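Arginyl-tRNA synthetase (Campylobacter jejuni, PDB 3FNR) catalyses the ATP-dependent attachment of L-arginine to tRNA(Arg), releasing AMP and diphosphate, as a monomeric class I aminoacyl-tRNA synthetase. Local coordinates at residues K356-L369 with A423-V435. The protein carries 1 engineered substitution. Numbering follows the deposited sequence.
Sequences KKIDDVMKADLQSL and ANENDLLKLFSLV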
loop_
_atom_site.group_PDB
_atom_site.type_symbol
_atom_site.label_atom_id
_atom_site.label_comp_id
_atom_site.label_asym_id
_atom_site.label_seq_id
_atom_site.Cartn_x
_atom_site.Cartn_y
_atom_site.Cartn_z
ATOM N N LYS A 356 10.010 -14.540 34.483
ATOM C CA LYS A 356 11.188 -13.784 34.066
ATOM C C LYS A 356 10.880 -12.726 33.011
ATOM O O LYS A 356 9.955 -12.876 32.205
ATOM C CB LYS A 356 12.285 -14.732 33.577
ATOM C CG LYS A 356 13.072 -15.394 34.693
ATOM C CD LYS A 356 14.001 -16.469 34.160
ATOM C CE LYS A 356 14.815 -17.093 35.279
ATOM N NZ LYS A 356 15.468 -18.362 34.854
ATOM N N LYS A 357 11.653 -11.645 33.044
ATOM C CA LYS A 357 11.630 -10.642 31.987
ATOM C C LYS A 357 12.811 -10.892 31.060
ATOM O O LYS A 357 13.758 -11.603 31.424
ATOM C CB LYS A 357 11.687 -9.227 32.568
ATOM C CG LYS A 357 10.376 -8.744 33.188
ATOM C CD LYS A 357 10.509 -7.336 33.781
ATOM C CE LYS A 357 10.460 -6.247 32.703
ATOM N NZ LYS A 357 10.600 -4.871 33.264
ATOM N N ILE A 358 12.758 -10.299 29.869
ATOM C CA ILE A 358 13.774 -10.526 28.833
ATOM C C ILE A 358 15.167 -10.018 29.223
ATOM O O ILE A 358 16.167 -10.459 28.666
ATOM C CB ILE A 358 13.335 -9.979 27.433
ATOM C CG1 ILE A 358 13.017 -8.480 27.486
ATOM C CG2 ILE A 358 12.135 -10.767 26.894
ATOM C CD1 ILE A 358 12.593 -7.879 26.140
ATOM N N ASP A 359 15.218 -9.114 30.198
ATOM C CA ASP A 359 16.479 -8.579 30.717
ATOM C C ASP A 359 17.157 -9.518 31.721
ATOM O O ASP A 359 18.354 -9.386 31.983
ATOM C CB ASP A 359 16.261 -7.194 31.346
ATOM C CG ASP A 359 15.480 -6.243 30.433
ATOM O OD1 ASP A 359 14.236 -6.371 30.358
ATOM O OD2 ASP A 359 16.109 -5.365 29.797
ATOM N N ASP A 360 16.394 -10.458 32.281
ATOM C CA ASP A 360 16.928 -11.420 33.252
ATOM C C ASP A 360 17.712 -12.560 32.588
ATOM O O ASP A 360 18.500 -13.245 33.250
ATOM C CB ASP A 360 15.805 -12.019 34.111
ATOM C CG ASP A 360 14.935 -10.962 34.788
ATOM O OD1 ASP A 360 13.805 -11.309 35.196
ATOM O OD2 ASP A 360 15.369 -9.793 34.919
ATOM N N VAL A 361 17.488 -12.758 31.287
ATOM C CA VAL A 361 18.060 -13.883 30.541
ATOM C C VAL A 361 19.147 -13.433 29.570
ATOM O O VAL A 361 19.740 -14.253 28.870
ATOM C CB VAL A 361 16.968 -14.681 29.778
ATOM C CG1 VAL A 361 15.851 -15.101 30.722
ATOM C CG2 VAL A 361 16.398 -13.864 28.618
ATOM N N MET A 362 19.390 -12.125 29.551
ATOM C CA MET A 362 20.376 -11.467 28.691
ATOM C C MET A 362 21.795 -12.011 28.871
ATOM O O MET A 362 22.533 -12.186 27.895
ATOM C CB MET A 362 20.369 -9.964 28.995
ATOM C CG MET A 362 21.155 -9.108 28.021
ATOM S SD MET A 362 20.261 -8.840 26.490
ATOM C CE MET A 362 19.188 -7.482 26.961
ATOM N N LYS A 363 22.147 -12.280 30.126
ATOM C CA LYS A 363 23.464 -12.790 30.531
ATOM C C LYS A 363 23.813 -14.191 30.021
ATOM O O LYS A 363 24.968 -14.605 30.114
ATOM C CB LYS A 363 23.592 -12.757 32.063
ATOM C CG LYS A 363 22.267 -12.950 32.831
ATOM C CD LYS A 363 21.902 -14.421 33.065
ATOM C CE LYS A 363 22.160 -14.861 34.508
ATOM N NZ LYS A 363 23.592 -15.178 34.782
ATOM N N ALA A 364 22.823 -14.919 29.510
ATOM C CA ALA A 364 23.053 -16.239 28.922
ATOM C C ALA A 364 23.890 -16.117 27.654
ATOM O O ALA A 364 23.807 -15.109 26.957
ATOM C CB ALA A 364 21.746 -16.910 28.630
ATOM N N ASP A 365 24.702 -17.133 27.364
ATOM C CA ASP A 365 25.640 -17.043 26.248
ATOM C C ASP A 365 25.269 -17.892 25.031
ATOM O O ASP A 365 25.958 -17.841 24.008
ATOM C CB ASP A 365 27.068 -17.348 26.708
ATOM C CG ASP A 365 27.194 -18.696 27.408
ATOM O OD1 ASP A 365 26.451 -19.648 27.071
ATOM O OD2 ASP A 365 28.060 -18.802 28.300
ATOM N N LEU A 366 24.203 -18.686 25.164
ATOM C CA LEU A 366 23.642 -19.499 24.064
ATOM C C LEU A 366 24.500 -20.708 23.666
ATOM O O LEU A 366 24.208 -21.388 22.681
ATOM C CB LEU A 366 23.331 -18.624 22.835
ATOM C CG LEU A 366 21.972 -17.930 22.668
ATOM C CD1 LEU A 366 21.202 -17.759 23.951
ATOM C CD2 LEU A 366 22.139 -16.593 21.972
ATOM N N GLN A 367 25.535 -20.990 24.451
ATOM C CA GLN A 367 26.494 -22.038 24.121
ATOM C C GLN A 367 25.879 -23.443 24.174
ATOM O O GLN A 367 26.323 -24.342 23.467
ATOM C CB GLN A 367 27.710 -21.940 25.041
ATOM C CG GLN A 367 29.040 -22.284 24.373
ATOM C CD GLN A 367 29.396 -21.342 23.234
ATOM O OE1 GLN A 367 29.460 -20.124 23.408
ATOM N NE2 GLN A 367 29.633 -21.910 22.059
ATOM N N SER A 368 24.826 -23.619 24.973
ATOM C CA SER A 368 24.195 -24.933 25.126
ATOM C C SER A 368 23.179 -25.295 24.049
ATOM O O SER A 368 22.658 -26.411 24.043
ATOM C CB SER A 368 23.523 -25.043 26.487
ATOM O OG SER A 368 22.326 -24.279 26.504
ATOM N N LEU A 369 22.882 -24.356 23.157
ATOM C CA LEU A 369 21.929 -24.590 22.065
ATOM C C LEU A 369 22.330 -25.761 21.168
ATOM O O LEU A 369 23.477 -25.858 20.736
ATOM C CB LEU A 369 21.781 -23.322 21.223
ATOM C CG LEU A 369 20.563 -22.406 21.381
ATOM C CD1 LEU A 369 19.972 -22.407 22.779
ATOM C CD2 LEU A 369 20.930 -20.990 20.961
ATOM N N ALA A 423 17.926 -26.872 32.838
ATOM C CA ALA A 423 19.220 -26.304 33.262
ATOM C C ALA A 423 19.699 -25.197 32.347
ATOM O O ALA A 423 20.589 -24.426 32.710
ATOM C CB ALA A 423 20.281 -27.383 33.355
ATOM N N ASN A 424 19.102 -25.136 31.162
ATOM C CA ASN A 424 19.453 -24.117 30.183
ATOM C C ASN A 424 18.243 -23.263 29.815
ATOM O O ASN A 424 18.064 -22.846 28.664
ATOM C CB ASN A 424 20.102 -24.759 28.960
ATOM C CG ASN A 424 21.427 -25.442 29.290
ATOM O OD1 ASN A 424 22.321 -24.845 29.894
ATOM N ND2 ASN A 424 21.563 -26.689 28.868
ATOM N N GLU A 425 17.426 -22.997 30.829
ATOM C CA GLU A 425 16.216 -22.197 30.700
ATOM C C GLU A 425 16.529 -20.832 30.101
ATOM O O GLU A 425 15.900 -20.422 29.125
ATOM C CB GLU A 425 15.547 -22.053 32.071
ATOM C CG GLU A 425 14.236 -21.291 32.077
ATOM C CD GLU A 425 13.651 -21.144 33.470
ATOM O OE1 GLU A 425 13.531 -19.996 33.945
ATOM O OE2 GLU A 425 13.319 -22.176 34.093
ATOM N N ASN A 426 17.524 -20.156 30.673
ATOM C CA ASN A 426 17.930 -18.827 30.230
ATOM C C ASN A 426 18.393 -18.755 28.775
ATOM O O ASN A 426 18.058 -17.801 28.073
ATOM C CB ASN A 426 18.990 -18.257 31.170
ATOM C CG ASN A 426 18.434 -17.951 32.544
ATOM O OD1 ASN A 426 17.239 -18.113 32.788
ATOM N ND2 ASN A 426 19.298 -17.509 33.451
ATOM N N ASP A 427 19.149 -19.764 28.342
ATOM C CA ASP A 427 19.601 -19.901 26.952
ATOM C C ASP A 427 18.420 -19.988 26.000
ATOM O O ASP A 427 18.375 -19.292 24.979
ATOM C CB ASP A 427 20.465 -21.157 26.788
ATOM C CG ASP A 427 21.954 -20.889 26.969
ATOM O OD1 ASP A 427 22.346 -19.744 27.268
ATOM O OD2 ASP A 427 22.748 -21.834 26.793
ATOM N N LEU A 428 17.464 -20.842 26.348
ATOM C CA LEU A 428 16.264 -21.045 25.541
ATOM C C LEU A 428 15.365 -19.811 25.534
ATOM O O LEU A 428 14.877 -19.408 24.486
ATOM C CB LEU A 428 15.497 -22.275 26.020
ATOM C CG LEU A 428 16.251 -23.603 25.875
ATOM C CD1 LEU A 428 15.550 -24.710 26.658
ATOM C CD2 LEU A 428 16.387 -23.985 24.415
ATOM N N LEU A 429 15.162 -19.211 26.702
ATOM C CA LEU A 429 14.409 -17.966 26.799
ATOM C C LEU A 429 15.032 -16.839 25.971
ATOM O O LEU A 429 14.315 -16.138 25.258
ATOM C CB LEU A 429 14.242 -17.541 28.258
ATOM C CG LEU A 429 13.284 -18.394 29.095
ATOM C CD1 LEU A 429 13.296 -17.932 30.547
ATOM C CD2 LEU A 429 11.864 -18.378 28.531
ATOM N N LYS A 430 16.354 -16.680 26.052
ATOM C CA LYS A 430 17.052 -15.632 25.295
ATOM C C LYS A 430 16.884 -15.859 23.792
ATOM O O LYS A 430 16.613 -14.914 23.041
ATOM C CB LYS A 430 18.533 -15.566 25.660
ATOM C CG LYS A 430 19.256 -14.329 25.114
ATOM C CD LYS A 430 20.755 -14.393 25.383
ATOM C CE LYS A 430 21.516 -13.353 24.589
ATOM N NZ LYS A 430 22.942 -13.286 25.019
ATOM N N LEU A 431 17.027 -17.117 23.378
ATOM C CA LEU A 431 16.734 -17.515 22.021
ATOM C C LEU A 431 15.328 -17.056 21.649
ATOM O O LEU A 431 15.152 -16.376 20.642
ATOM C CB LEU A 431 16.849 -19.033 21.858
ATOM C CG LEU A 431 16.420 -19.600 20.500
ATOM C CD1 LEU A 431 17.252 -19.020 19.386
ATOM C CD2 LEU A 431 16.515 -21.105 20.472
ATOM N N PHE A 432 14.353 -17.404 22.487
ATOM C CA PHE A 432 12.945 -17.099 22.230
ATOM C C PHE A 432 12.707 -15.598 22.141
ATOM O O PHE A 432 11.931 -15.147 21.297
ATOM C CB PHE A 432 12.046 -17.715 23.308
ATOM C CG PHE A 432 11.851 -19.211 23.177
ATOM C CD1 PHE A 432 10.807 -19.831 23.847
ATOM C CD2 PHE A 432 12.694 -19.994 22.386
ATOM C CE1 PHE A 432 10.613 -21.198 23.750
ATOM C CE2 PHE A 432 12.514 -21.369 22.286
ATOM C CZ PHE A 432 11.470 -21.971 22.966
ATOM N N SER A 433 13.402 -14.831 22.984
ATOM C CA SER A 433 13.240 -13.376 23.028
ATOM C C SER A 433 13.675 -12.750 21.718
ATOM O O SER A 433 13.115 -11.743 21.285
ATOM C CB SER A 433 14.019 -12.757 24.187
ATOM O OG SER A 433 15.404 -12.729 23.910
ATOM N N LEU A 434 14.656 -13.376 21.078
ATOM C CA LEU A 434 15.125 -12.926 19.785
ATOM C C LEU A 434 14.168 -13.292 18.641
ATOM O O LEU A 434 13.989 -12.506 17.711
ATOM C CB LEU A 434 16.518 -13.480 19.536
ATOM C CG LEU A 434 17.321 -12.847 18.411
ATOM C CD1 LEU A 434 17.636 -11.379 18.694
ATOM C CD2 LEU A 434 18.569 -13.645 18.291
ATOM N N VAL A 435 13.563 -14.475 18.714
ATOM C CA VAL A 435 12.520 -14.897 17.763
ATOM C C VAL A 435 11.298 -13.971 17.851
ATOM O O VAL A 435 10.781 -13.514 16.834
ATOM C CB VAL A 435 12.104 -16.377 17.983
ATOM C CG1 VAL A 435 10.999 -16.804 17.019
ATOM C CG2 VAL A 435 13.321 -17.305 17.832
HETATM O O HOH W 1 25.337 -22.031 27.839
#
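Lys430 reaches from helix 425-435 to two backbone carbonyls of loop 356-369. Its CG lies anti to the backbone N (chi1 -169°) and the chain runs on extended, which carries the ammonium group past Val361. NZ donates to Ala364 O at 2.8 Å, almost in line with the carbonyl, and to Met362 O at 3.1 Å. It also bonds Asn9 and Asn13 of helix 5-17, so the buried amine is well satisfied.

Asp427 holds the next turn of the loop. Leu366 N donates to Asp427 OD1 at 3.0 Å, from well above the carboxylate plane. Asp427 OD2 accepts from Ser368 N and, over a very short 2.5 Å, from Ser368 OG. A water donates to both Asp427 OD2 and Asp365 OD1, bridging two carboxylates. Asp365 OD1 also accepts from Gln367 N, closing an Asx turn.

At the other end, Lys356 NZ forms a salt bridge with Glu425 OE1 and a hydrogen bond to Asn426 OD1, each 2.7 Å. The second uses an in-plane lone pair of the amide.

Apolar contacts fill in between. Val361 CG1 meets Leu429 CD1 at 3.8 Å, and Leu366 CD1 lies across the Lys430 chain.

The contact lies in the DALR anticodon-binding domain. The loop joins helices 336-353 and 371-381 and drapes over the start of helix 425-445, beside helix 5-17.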